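Local coordinates for methyltransferase 1 (Methanosarcina barkeri, PDB 2I2X) that transfers the methyl group of methanol to the cob(I)amide carried by its partner protein MtaC, in the methanol pathway of methanogenesis, at the interface of chains A and B. Numbering follows the deposited sequence. Chains: chain A/B, Methyltransferase 1.

The interface of chains A and B. Residues chain A 301, 359-360, 363; chain B 78, 335, 338-339.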
ATOM      1  N   ASN A 301     -11.832   5.887   8.468  1.00  2.63           N
ATOM      2  CA  ASN A 301     -11.588   7.294   8.778  1.00  2.51           C
ATOM      3  C   ASN A 301     -11.959   7.615  10.213  1.00  3.01           C
ATOM      4  O   ASN A 301     -11.296   8.402  10.877  1.00  3.34           O
ATOM      5  CB  ASN A 301     -12.394   8.218   7.867  1.00  3.20           C
ATOM      6  CG  ASN A 301     -11.900   8.252   6.420  1.00  4.76           C
ATOM      7  OD1 ASN A 301     -12.670   8.035   5.487  1.00  6.09           O
ATOM      8  ND2 ASN A 301     -10.636   8.562   6.228  1.00  7.09           N
ATOM      9  N   SER A 359     -18.045  10.204   8.575  1.00  7.08           N
ATOM     10  CA  SER A 359     -17.678   9.306   7.466  1.00  8.21           C
ATOM     11  C   SER A 359     -18.127   7.856   7.683  1.00  7.91           C
ATOM     12  O   SER A 359     -18.687   7.201   6.788  1.00  8.34           O
ATOM     13  CB  SER A 359     -16.153   9.336   7.300  1.00  8.06           C
ATOM     14  OG  SER A 359     -15.696   8.275   6.465  1.00 13.72           O
ATOM     15  N   ASP A 360     -17.875   7.351   8.875  1.00  7.61           N
ATOM     16  CA  ASP A 360     -18.048   5.939   9.131  1.00  7.46           C
ATOM     17  C   ASP A 360     -19.110   5.639  10.173  1.00  8.14           C
ATOM     18  O   ASP A 360     -19.462   4.481  10.329  1.00  8.68           O
ATOM     19  CB  ASP A 360     -16.715   5.329   9.572  1.00  7.31           C
ATOM     20  CG  ASP A 360     -15.651   5.405   8.487  1.00  4.81           C
ATOM     21  OD1 ASP A 360     -16.028   5.416   7.310  1.00  2.28           O
ATOM     22  OD2 ASP A 360     -14.438   5.428   8.803  1.00  4.18           O
ATOM     23  N   ARG A 363     -21.614   3.231   8.796  1.00  6.02           N
ATOM     24  CA  ARG A 363     -21.134   2.110   8.045  1.00  6.84           C
ATOM     25  C   ARG A 363     -21.467   0.759   8.679  1.00  7.29           C
ATOM     26  O   ARG A 363     -21.718  -0.191   7.941  1.00  8.01           O
ATOM     27  CB  ARG A 363     -19.630   2.221   7.816  1.00  7.20           C
ATOM     28  CG  ARG A 363     -19.119   1.596   6.488  1.00  4.95           C
ATOM     29  CD  ARG A 363     -17.635   1.954   6.299  1.00  2.25           C
ATOM     30  NE  ARG A 363     -17.564   3.342   5.880  1.00  2.13           N
ATOM     31  CZ  ARG A 363     -17.766   3.765   4.629  1.00  2.00           C
ATOM     32  NH1 ARG A 363     -18.060   2.911   3.639  1.00  2.00           N
ATOM     33  NH2 ARG A 363     -17.725   5.051   4.384  1.00  2.00           N
TER
ATOM     34  N   PHE B  78     -18.798   0.788  -0.088  1.00  2.94           N
ATOM     35  CA  PHE B  78     -18.540   1.953  -0.934  1.00  4.37           C
ATOM     36  C   PHE B  78     -19.530   2.067  -2.091  1.00  4.63           C
ATOM     37  O   PHE B  78     -19.814   1.080  -2.755  1.00  5.45           O
ATOM     38  CB  PHE B  78     -17.107   1.942  -1.433  1.00  3.67           C
ATOM     39  CG  PHE B  78     -16.090   1.972  -0.324  1.00  5.36           C
ATOM     40  CD1 PHE B  78     -16.049   3.036   0.574  1.00  4.95           C
ATOM     41  CD2 PHE B  78     -15.169   0.942  -0.175  1.00  5.35           C
ATOM     42  CE1 PHE B  78     -15.088   3.082   1.578  1.00  6.13           C
ATOM     43  CE2 PHE B  78     -14.198   0.977   0.833  1.00  4.73           C
ATOM     44  CZ  PHE B  78     -14.162   2.053   1.713  1.00  5.36           C
ATOM     45  N   TYR B 335     -11.923   5.241   1.006  1.00  5.11           N
ATOM     46  CA  TYR B 335     -12.096   5.918   2.276  1.00  5.21           C
ATOM     47  C   TYR B 335     -11.689   7.388   2.144  1.00  5.27           C
ATOM     48  O   TYR B 335     -12.367   8.265   2.697  1.00  5.79           O
ATOM     49  CB  TYR B 335     -11.293   5.232   3.399  1.00  5.78           C
ATOM     50  CG  TYR B 335     -12.003   4.163   4.203  1.00  3.99           C
ATOM     51  CD1 TYR B 335     -13.168   4.456   4.912  1.00  4.12           C
ATOM     52  CD2 TYR B 335     -11.482   2.871   4.284  1.00  5.49           C
ATOM     53  CE1 TYR B 335     -13.812   3.494   5.677  1.00  5.59           C
ATOM     54  CE2 TYR B 335     -12.135   1.855   5.043  1.00  5.64           C
ATOM     55  CZ  TYR B 335     -13.294   2.189   5.736  1.00  6.30           C
ATOM     56  OH  TYR B 335     -13.929   1.250   6.495  1.00  3.25           O
ATOM     57  N   ALA B 338     -14.516   8.910   0.784  1.00  4.56           N
ATOM     58  CA  ALA B 338     -15.596   9.055   1.793  1.00  4.77           C
ATOM     59  C   ALA B 338     -15.458  10.300   2.687  1.00  4.56           C
ATOM     60  O   ALA B 338     -16.451  10.960   3.017  1.00  4.26           O
ATOM     61  CB  ALA B 338     -15.753   7.805   2.644  1.00  4.32           C
ATOM     62  N   LEU B 339     -14.223  10.603   3.096  1.00  4.87           N
ATOM     63  CA  LEU B 339     -13.933  11.793   3.915  1.00  3.76           C
ATOM     64  C   LEU B 339     -14.382  13.017   3.120  1.00  4.29           C
ATOM     65  O   LEU B 339     -15.107  13.876   3.622  1.00  3.44           O
ATOM     66  CB  LEU B 339     -12.445  11.881   4.227  1.00  2.36           C
ATOM     67  CG  LEU B 339     -12.076  13.000   5.177  1.00  2.34           C
ATOM     68  CD1 LEU B 339     -12.710  12.787   6.576  1.00  2.00           C
ATOM     69  CD2 LEU B 339     -10.558  13.168   5.286  1.00  2.00           C
TER
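A:Asp360 OD1, a carboxylate oxygen, is gripped by A:Arg363 and A:Ser359 and faces the B:Tyr335 ring. A:Arg363 NE binds it in a salt bridge at 3.0 Å, coming from above the carboxylate plane. A:Ser359 OG adds a weak hydrogen bond. Across the contact, OD1 lies in the tyrosine ring plane, at its edge, 3.4 Å from B:Tyr335 CE1. Carboxylate and ring stand nearly upright to each other, with planes 75° apart. The other oxygen, A:Asp360 OD2, accepts the backbone N-H of A:Asn301 at 2.7 Å, nearly along its C-O axis. Bonds at both oxygens probably fix the rotation of the carboxylate.

The patch belongs to the two-fold interface between two MtaB subunits of the MtaB2-MtaC2 heterotetramer. The end of helix 349-361 and nearby loops of chain A meet helix 325-345 of chain B and the loop that carries B:Phe78.

The A:Arg363 chain bends at chi3 (-76°), bringing NE to A:Asp360; the next torsion swings the guanidinium nitrogens toward chain B. Its NH1 lies 3.6 Å from B:Phe78 CE1, with guanidinium and ring planes 46° apart. NH2 reaches the methyl group of B:Ala338 at 3.8 Å. A methionine at A:Arg363 would probably leave A:Asp360 without its cationic partner, and the carboxylate less firmly held beside B:Tyr335. Within chain B, B:Phe78 CZ sits over the centre of the B:Tyr335 ring, 3.7 Å above its plane. This packing backs the ring that meets A:Asp360.

The amide of A:Asn301 is doubtful as modelled. Its OD1 is 2.8 Å from the backbone O of B:Tyr335, and both atoms can only accept. A flipped amide would turn ND2 toward that carbonyl and probably make a hydrogen bond between the chains. The single A:Ser359 hydroxyl hydrogen cannot serve both A:Asn301 OD1 and A:Asp360 OD1. Flipped, ND2 could instead donate to OG, leaving that hydrogen for A:Asp360. A:Ser359 OG also touches B:Ala338 CB, at 3.9 Å.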